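Side-chain contacts in periplasmic binding protein (Roseiflexus sp. RS-1, PDB 5GJ3), which binds heme in the periplasm, here two heme molecules at once, and probably delivers it to a membrane transporter for bacterial heme uptake: residues A[9-14]-A[89-94]; A[18-21]-A[27-30]; A[141-146]-A[262-267]. All blocks are in the same frame, centred on the assembly; numbering follows the deposited sequence.

Contact 1 of 3, residues A[9-14]-A[89-94]; sequences VSLNGD and LAITAD. With ZN (zinc ion), chain D.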
loop_
_atom_site.group_PDB
_atom_site.type_symbol
_atom_site.label_atom_id
_atom_site.label_comp_id
_atom_site.label_asym_id
_atom_site.label_seq_id
_atom_site.Cartn_x
_atom_site.Cartn_y
_atom_site.Cartn_z
ATOM N N VAL A 9 -19.448 -2.229 -6.621
ATOM C CA VAL A 9 -18.964 -2.523 -5.302
ATOM C C VAL A 9 -17.505 -2.947 -5.480
ATOM O O VAL A 9 -17.184 -3.891 -6.227
ATOM C CB VAL A 9 -19.763 -3.600 -4.549
ATOM C CG1 VAL A 9 -19.080 -3.851 -3.177
ATOM C CG2 VAL A 9 -21.217 -3.142 -4.310
ATOM N N SER A 10 -16.623 -2.185 -4.842
ATOM C CA SER A 10 -15.191 -2.395 -4.971
ATOM C C SER A 10 -14.669 -3.089 -3.691
ATOM O O SER A 10 -14.898 -2.606 -2.554
ATOM C CB SER A 10 -14.514 -1.066 -5.207
ATOM O OG SER A 10 -13.112 -1.264 -5.120
ATOM N N LEU A 11 -13.967 -4.206 -3.850
ATOM C CA LEU A 11 -13.586 -5.027 -2.698
ATOM C C LEU A 11 -12.261 -4.641 -1.958
ATOM O O LEU A 11 -11.997 -5.159 -0.862
ATOM C CB LEU A 11 -13.546 -6.533 -3.095
ATOM C CG LEU A 11 -14.840 -7.048 -3.767
ATOM C CD1 LEU A 11 -14.606 -8.504 -4.118
ATOM C CD2 LEU A 11 -16.014 -6.919 -2.788
ATOM N N ASN A 12 -11.453 -3.788 -2.559
ATOM C CA ASN A 12 -10.140 -3.483 -1.986
ATOM C C ASN A 12 -9.885 -2.010 -2.106
ATOM O O ASN A 12 -10.264 -1.392 -3.103
ATOM C CB ASN A 12 -8.991 -4.247 -2.682
ATOM C CG ASN A 12 -9.259 -5.704 -2.756
ATOM O OD1 ASN A 12 -9.889 -6.190 -3.696
ATOM N ND2 ASN A 12 -8.881 -6.409 -1.722
ATOM N N GLY A 13 -9.242 -1.442 -1.078
ATOM C CA GLY A 13 -8.882 -0.018 -1.120
ATOM C C GLY A 13 -8.106 0.477 -2.320
ATOM O O GLY A 13 -8.379 1.565 -2.811
ATOM N N ASP A 14 -7.134 -0.309 -2.819
ATOM C CA ASP A 14 -6.369 0.088 -3.999
ATOM C C ASP A 14 -7.151 0.052 -5.355
ATOM O O ASP A 14 -6.984 0.931 -6.246
ATOM C CB ASP A 14 -5.055 -0.724 -4.090
ATOM C CG ASP A 14 -5.262 -2.252 -4.121
ATOM O OD1 ASP A 14 -6.328 -2.770 -3.685
ATOM O OD2 ASP A 14 -4.320 -2.964 -4.573
ATOM N N LEU A 89 -18.655 -10.613 -11.331
ATOM C CA LEU A 89 -17.534 -10.473 -10.406
ATOM C C LEU A 89 -16.239 -10.662 -11.204
ATOM O O LEU A 89 -16.174 -11.557 -12.111
ATOM C CB LEU A 89 -17.670 -11.592 -9.342
ATOM C CG LEU A 89 -16.428 -11.843 -8.460
ATOM C CD1 LEU A 89 -16.206 -10.682 -7.544
ATOM C CD2 LEU A 89 -16.668 -13.122 -7.656
ATOM N N ALA A 90 -15.229 -9.817 -10.936
ATOM C CA ALA A 90 -13.897 -10.104 -11.488
ATOM C C ALA A 90 -12.835 -9.811 -10.423
ATOM O O ALA A 90 -12.990 -8.867 -9.632
ATOM C CB ALA A 90 -13.652 -9.248 -12.701
ATOM N N ILE A 91 -11.789 -10.624 -10.403
ATOM C CA ILE A 91 -10.722 -10.488 -9.433
ATOM C C ILE A 91 -9.403 -10.507 -10.206
ATOM O O ILE A 91 -9.214 -11.349 -11.062
ATOM C CB ILE A 91 -10.693 -11.677 -8.438
ATOM C CG1 ILE A 91 -11.979 -11.705 -7.566
ATOM C CG2 ILE A 91 -9.395 -11.671 -7.546
ATOM C CD1 ILE A 91 -12.116 -10.494 -6.650
ATOM N N THR A 92 -8.514 -9.567 -9.907
ATOM C CA THR A 92 -7.198 -9.545 -10.526
ATOM C C THR A 92 -6.037 -9.915 -9.569
ATOM O O THR A 92 -6.174 -9.878 -8.343
ATOM C CB THR A 92 -6.941 -8.139 -11.122
ATOM O OG1 THR A 92 -5.855 -8.221 -12.052
ATOM C CG2 THR A 92 -6.627 -7.114 -10.004
ATOM N N ALA A 93 -4.884 -10.268 -10.124
ATOM C CA ALA A 93 -3.678 -10.519 -9.296
ATOM C C ALA A 93 -3.204 -9.224 -8.672
ATOM O O ALA A 93 -3.442 -8.126 -9.211
ATOM C CB ALA A 93 -2.551 -11.134 -10.140
ATOM N N ASP A 94 -2.497 -9.330 -7.558
ATOM C CA ASP A 94 -1.833 -8.140 -6.983
ATOM C C ASP A 94 -0.465 -8.524 -6.421
ATOM O O ASP A 94 -0.313 -8.516 -5.203
ATOM C CB ASP A 94 -2.708 -7.555 -5.858
ATOM C CG ASP A 94 -2.215 -6.178 -5.353
ATOM O OD1 ASP A 94 -1.312 -5.521 -5.976
ATOM O OD2 ASP A 94 -2.765 -5.764 -4.312
HETATM ZN ZN ZN D . -4.576 -4.939 -3.822
HETATM O O HOH W 1 -5.426 -5.333 -2.113
#

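Contact 2 of 3, residues A[18-21]-A[27-30]; sequences IIFA and YVVG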
loop_
_atom_site.group_PDB
_atom_site.type_symbol
_atom_site.label_atom_id
_atom_site.label_comp_id
_atom_site.label_asym_id
_atom_site.label_seq_id
_atom_site.Cartn_x
_atom_site.Cartn_y
_atom_site.Cartn_z
ATOM N N ILE A 18 -8.233 3.289 -7.724
ATOM C CA ILE A 18 -7.992 3.258 -9.144
ATOM C C ILE A 18 -9.337 3.636 -9.878
ATOM O O ILE A 18 -9.294 4.307 -10.889
ATOM C CB ILE A 18 -7.536 1.845 -9.611
ATOM C CG1 ILE A 18 -6.059 1.592 -9.239
ATOM C CG2 ILE A 18 -7.745 1.718 -11.125
ATOM C CD1 ILE A 18 -5.672 0.124 -9.386
ATOM N N ILE A 19 -10.495 3.190 -9.387
ATOM C CA ILE A 19 -11.775 3.516 -10.065
ATOM C C ILE A 19 -11.935 5.050 -10.053
ATOM O O ILE A 19 -12.318 5.649 -11.083
ATOM C CB ILE A 19 -12.984 2.838 -9.372
ATOM C CG1 ILE A 19 -12.920 1.295 -9.550
ATOM C CG2 ILE A 19 -14.334 3.359 -9.903
ATOM C CD1 ILE A 19 -13.738 0.553 -8.485
ATOM N N PHE A 20 -11.679 5.654 -8.877
ATOM C CA PHE A 20 -11.781 7.124 -8.738
ATOM C C PHE A 20 -10.743 7.831 -9.626
ATOM O O PHE A 20 -11.076 8.789 -10.292
ATOM C CB PHE A 20 -11.670 7.564 -7.252
ATOM C CG PHE A 20 -12.983 7.448 -6.482
ATOM C CD1 PHE A 20 -13.880 8.516 -6.446
ATOM C CD2 PHE A 20 -13.294 6.295 -5.783
ATOM C CE1 PHE A 20 -15.074 8.411 -5.768
ATOM C CE2 PHE A 20 -14.483 6.183 -5.087
ATOM C CZ PHE A 20 -15.389 7.243 -5.089
ATOM N N ALA A 21 -9.522 7.303 -9.732
ATOM C CA ALA A 21 -8.492 7.913 -10.591
ATOM C C ALA A 21 -8.816 7.841 -12.059
ATOM O O ALA A 21 -8.330 8.679 -12.886
ATOM C CB ALA A 21 -7.119 7.289 -10.320
ATOM N N TYR A 27 -19.872 6.031 -9.840
ATOM C CA TYR A 27 -20.598 4.747 -9.954
ATOM C C TYR A 27 -20.350 3.784 -8.829
ATOM O O TYR A 27 -20.941 2.694 -8.841
ATOM C CB TYR A 27 -20.299 4.051 -11.269
ATOM C CG TYR A 27 -20.582 4.969 -12.419
ATOM C CD1 TYR A 27 -21.906 5.297 -12.783
ATOM C CD2 TYR A 27 -19.531 5.547 -13.132
ATOM C CE1 TYR A 27 -22.159 6.172 -13.853
ATOM C CE2 TYR A 27 -19.770 6.428 -14.190
ATOM C CZ TYR A 27 -21.072 6.746 -14.544
ATOM O OH TYR A 27 -21.251 7.638 -15.597
ATOM N N VAL A 28 -19.537 4.176 -7.851
ATOM C CA VAL A 28 -19.201 3.249 -6.769
ATOM C C VAL A 28 -20.297 3.380 -5.705
ATOM O O VAL A 28 -20.575 4.475 -5.254
ATOM C CB VAL A 28 -17.777 3.462 -6.153
ATOM C CG1 VAL A 28 -17.546 2.508 -4.975
ATOM C CG2 VAL A 28 -16.667 3.357 -7.204
ATOM N N VAL A 29 -20.894 2.272 -5.302
ATOM C CA VAL A 29 -21.955 2.263 -4.303
ATOM C C VAL A 29 -21.578 1.631 -2.970
ATOM O O VAL A 29 -22.338 1.737 -1.973
ATOM C CB VAL A 29 -23.288 1.619 -4.822
ATOM C CG1 VAL A 29 -23.811 2.308 -6.084
ATOM C CG2 VAL A 29 -23.186 0.092 -5.014
ATOM N N GLY A 30 -20.405 0.994 -2.903
ATOM C CA GLY A 30 -20.008 0.314 -1.660
ATOM C C GLY A 30 -18.521 0.076 -1.699
ATOM O O GLY A 30 -17.974 -0.204 -2.780
#

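Contact 3 of 3, residues A[141-146]-A[262-267]; sequences NPPHVL and YDAAQG. With ZN (zinc ion), chain E.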
loop_
_atom_site.group_PDB
_atom_site.type_symbol
_atom_site.label_atom_id
_atom_site.label_comp_id
_atom_site.label_asym_id
_atom_site.label_seq_id
_atom_site.Cartn_x
_atom_site.Cartn_y
_atom_site.Cartn_z
ATOM N N ASN A 141 25.635 5.721 -1.896
ATOM C CA ASN A 141 25.846 5.126 -0.587
ATOM C C ASN A 141 24.498 4.763 0.091
ATOM O O ASN A 141 23.966 5.529 0.883
ATOM C CB ASN A 141 26.720 6.028 0.280
ATOM C CG ASN A 141 27.068 5.387 1.600
ATOM O OD1 ASN A 141 27.443 4.210 1.655
ATOM N ND2 ASN A 141 26.926 6.150 2.685
ATOM N N PRO A 142 23.922 3.608 -0.269
ATOM C CA PRO A 142 22.512 3.486 0.109
ATOM C C PRO A 142 22.259 3.253 1.612
ATOM O O PRO A 142 22.930 2.429 2.250
ATOM C CB PRO A 142 22.021 2.309 -0.709
ATOM C CG PRO A 142 23.231 1.532 -1.096
ATOM C CD PRO A 142 24.376 2.517 -1.157
ATOM N N PRO A 143 21.266 3.938 2.155
ATOM C CA PRO A 143 20.973 3.761 3.570
ATOM C C PRO A 143 20.285 2.435 3.894
ATOM O O PRO A 143 19.490 1.900 3.075
ATOM C CB PRO A 143 20.039 4.929 3.856
ATOM C CG PRO A 143 19.239 5.057 2.561
ATOM C CD PRO A 143 20.325 4.899 1.517
ATOM N N HIS A 144 20.586 1.896 5.081
ATOM C CA HIS A 144 19.836 0.748 5.629
ATOM C C HIS A 144 18.459 1.180 6.197
ATOM O O HIS A 144 18.367 2.089 7.044
ATOM C CB HIS A 144 20.661 -0.010 6.688
ATOM C CG HIS A 144 21.549 -1.063 6.091
ATOM N ND1 HIS A 144 22.557 -0.756 5.205
ATOM C CD2 HIS A 144 21.531 -2.415 6.184
ATOM C CE1 HIS A 144 23.144 -1.865 4.790
ATOM N NE2 HIS A 144 22.544 -2.886 5.376
ATOM N N VAL A 145 17.392 0.542 5.702
ATOM C CA VAL A 145 16.036 1.033 6.023
ATOM C C VAL A 145 15.265 -0.108 6.741
ATOM O O VAL A 145 15.271 -1.238 6.261
ATOM C CB VAL A 145 15.276 1.467 4.735
ATOM C CG1 VAL A 145 13.891 1.975 5.075
ATOM C CG2 VAL A 145 16.043 2.581 3.992
ATOM N N LEU A 146 14.635 0.171 7.880
ATOM C CA LEU A 146 13.817 -0.872 8.518
ATOM C C LEU A 146 12.339 -0.441 8.539
ATOM O O LEU A 146 12.003 0.623 9.073
ATOM C CB LEU A 146 14.314 -1.121 9.942
ATOM C CG LEU A 146 13.729 -2.312 10.666
ATOM C CD1 LEU A 146 14.171 -3.653 10.032
ATOM C CD2 LEU A 146 14.130 -2.210 12.158
ATOM N N TYR A 262 17.932 9.777 0.086
ATOM C CA TYR A 262 19.094 10.516 -0.442
ATOM C C TYR A 262 19.695 11.331 0.698
ATOM O O TYR A 262 20.911 11.365 0.872
ATOM C CB TYR A 262 18.680 11.424 -1.633
ATOM C CG TYR A 262 19.838 12.177 -2.262
ATOM C CD1 TYR A 262 20.603 11.617 -3.326
ATOM C CD2 TYR A 262 20.175 13.453 -1.812
ATOM C CE1 TYR A 262 21.679 12.330 -3.896
ATOM C CE2 TYR A 262 21.244 14.171 -2.371
ATOM C CZ TYR A 262 21.983 13.605 -3.406
ATOM O OH TYR A 262 23.006 14.350 -3.928
ATOM N N ASP A 263 18.831 11.976 1.463
ATOM C CA ASP A 263 19.257 12.765 2.608
ATOM C C ASP A 263 19.967 11.919 3.679
ATOM O O ASP A 263 21.009 12.301 4.220
ATOM C CB ASP A 263 18.064 13.477 3.234
ATOM C CG ASP A 263 18.523 14.489 4.282
ATOM O OD1 ASP A 263 18.962 15.596 3.905
ATOM O OD2 ASP A 263 18.538 14.142 5.467
ATOM N N ALA A 264 19.390 10.754 3.961
ATOM C CA ALA A 264 19.999 9.791 4.877
ATOM C C ALA A 264 21.347 9.290 4.372
ATOM O O ALA A 264 22.278 9.121 5.190
ATOM C CB ALA A 264 19.049 8.642 5.149
ATOM N N ALA A 265 21.471 9.059 3.054
ATOM C CA ALA A 265 22.748 8.615 2.467
ATOM C C ALA A 265 23.841 9.656 2.748
ATOM O O ALA A 265 24.990 9.307 2.979
ATOM C CB ALA A 265 22.637 8.401 0.955
ATOM N N GLN A 266 23.484 10.934 2.658
ATOM C CA GLN A 266 24.445 11.989 2.916
ATOM C C GLN A 266 24.716 12.173 4.410
ATOM O O GLN A 266 25.842 12.379 4.785
ATOM C CB GLN A 266 23.946 13.299 2.340
ATOM C CG GLN A 266 24.044 13.330 0.848
ATOM C CD GLN A 266 23.818 14.718 0.337
ATOM O OE1 GLN A 266 22.917 15.424 0.806
ATOM N NE2 GLN A 266 24.632 15.129 -0.629
ATOM N N GLY A 267 23.692 12.086 5.256
ATOM C CA GLY A 267 23.817 12.548 6.640
ATOM C C GLY A 267 23.815 11.541 7.778
ATOM O O GLY A 267 24.141 11.900 8.901
HETATM ZN ZN ZN E . 22.705 -4.999 5.360
#

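Contact 1 of 3, residues A[9-14]-A[89-94]
Asp14 and Asp94 meet at a zinc ion, and their first torsions put them there. In Asp14, CG sits between the backbone N and the carbonyl carbon (chi1 57°). In Asp94, CG lies opposite the backbone N (chi1 -170°). The setting is the C-terminal ends of the strands of the parallel four-stranded sheet, in the N-terminal lobe of the periplasmic binding protein fold. Asp14 lies in the first turn of helix 13-21, and Asp94 follows strand 89-92. The two side chains approach from opposite directions, and their carboxylate planes are 36° apart. Asp14 OD2 and Asp94 OD2 are 3.2 Å apart, a close approach of like charges that the shared metal explains. Asp70 supplies a further ligand. Lys104 forms a salt bridge with Asp94 OD1 and a hydrogen bond with Asp14 OD2, which probably offsets more of the negative charge.

Further back, the contact is apolar. Leu11 and Ile91 cross at about a right angle, and their CD1 atoms are 4.1 Å apart. Leu89 CD1 lies beside Leu11 CD1 at 4.4 Å. At the metal, zinc is bound by Asp14 OD2 at 2.1 Å, by Asp94 OD2 at 2.0 Å and by a water at 1.9 Å.

Contact 2 of 3, residues A[18-21]-A[27-30]
Val28 meets Ile19 and Phe20 through a single methyl group, CG2. The tight part is the Ile19 side. CG2 of Ile19 and CG2 of Val28 come within 3.6 Å, a firm methyl-to-methyl contact. Both residues are buried, and both direct their CB toward the other segment. Val28 holds CG1 opposite its own backbone N (chi1 177°). This leaves CG2 beside that N, turned to the helix. Ile19 uses both of its branches. Its CG2 takes up Val28. On the other branch, Ile19 CD1 extends over the sheet to lie 3.7 Å from Ser10 CB. Ile8 and Met24 also pack on Ile19, and Val108 of helix 100-111 closes in on it.

The looser part is the Phe20 side. The Phe20 ring approaches obliquely, and Phe20 CE2 stops 4.2 Å from Val28 CG2. Phe20 is only partly exposed, because Pro38 and residues Arg41 and Thr42 of helix 39-42 also touch it. This side of the contact is partly open to solvent.

No hydrogen bond joins the two segments, and the contact is wholly apolar. Strand 28-31 is instead tied by backbone hydrogen bonds to strand 8-10. Helix 13-21 packs across this pair of parallel strands, in the arrangement typical of a beta-alpha-beta crossover.

Contact 3 of 3, residues A[141-146]-A[262-267]
Pro143 packs against Ala264 and Ala265, where the loop leading into strand 144-151 meets the last turns of helix 250-267. Strand 144-151 belongs to the mixed sheet of the C-terminal lobe of this periplasmic binding protein, and helix 250-267 lies against it.

The apolar contacts come first. Pro143 CB is 4.1 Å from Ala264 CB, and Pro143 CD is 4.2 Å from Ala265 CB. The proline ring thus lies along two successive alanines. Their small side chains let the backbones come close, with Pro143 CA and Ala265 CA 5.3 Å apart. Phe261, which packs on Pro143 and Val145, and Val201, which touches Ala264, extend this core.

Next comes the contact of a polar atom with a methyl group. The carbonyl O of Asn141 lies 3.2 Å from Ala265 CB. This is a close van der Waals approach and no hydrogen bond. The Asn141 side chain is at the solvent-exposed side of the contact. With CG opposite the backbone N (chi1 -175°), its amide is carried toward the helix end, where Asn141 ND2 is 3.7 Å from Ala265 O. That is too far for a hydrogen bond.

Polar and cation-pi interactions tie both segments to neighbouring parts of the chain. Asp263 forms a salt bridge with Arg234, Tyr262 makes a cation-pi interaction with Arg138, and the backbone N of His144 donates to a carboxylate oxygen of Asp200.

The last kind is metal binding, which belongs to the strand side alone. His144 binds zinc, at a site it shares with Asp180. His144 NE2 lies 2.1 Å from the metal.

Overall arrangement
Contacts 1 and 2 lie in the N-terminal lobe, with centres 11 Å apart. Contact 2 is nested in the chain between the two segments of contact 1. They share helix 13-21 and one parallel sheet, where strands 8-10 and 28-31 are neighbours. They also touch directly, with a probable hydrogen bond from Ser10 N to Gly30 O at 3.2 Å. Contact 3 comes later in the chain, on the other side of its centre. It lies about 35 Å from contact 1 and 38 Å from contact 2, centre to centre. The contacts therefore belong to two separate lobes, and the hemes bind between these lobes.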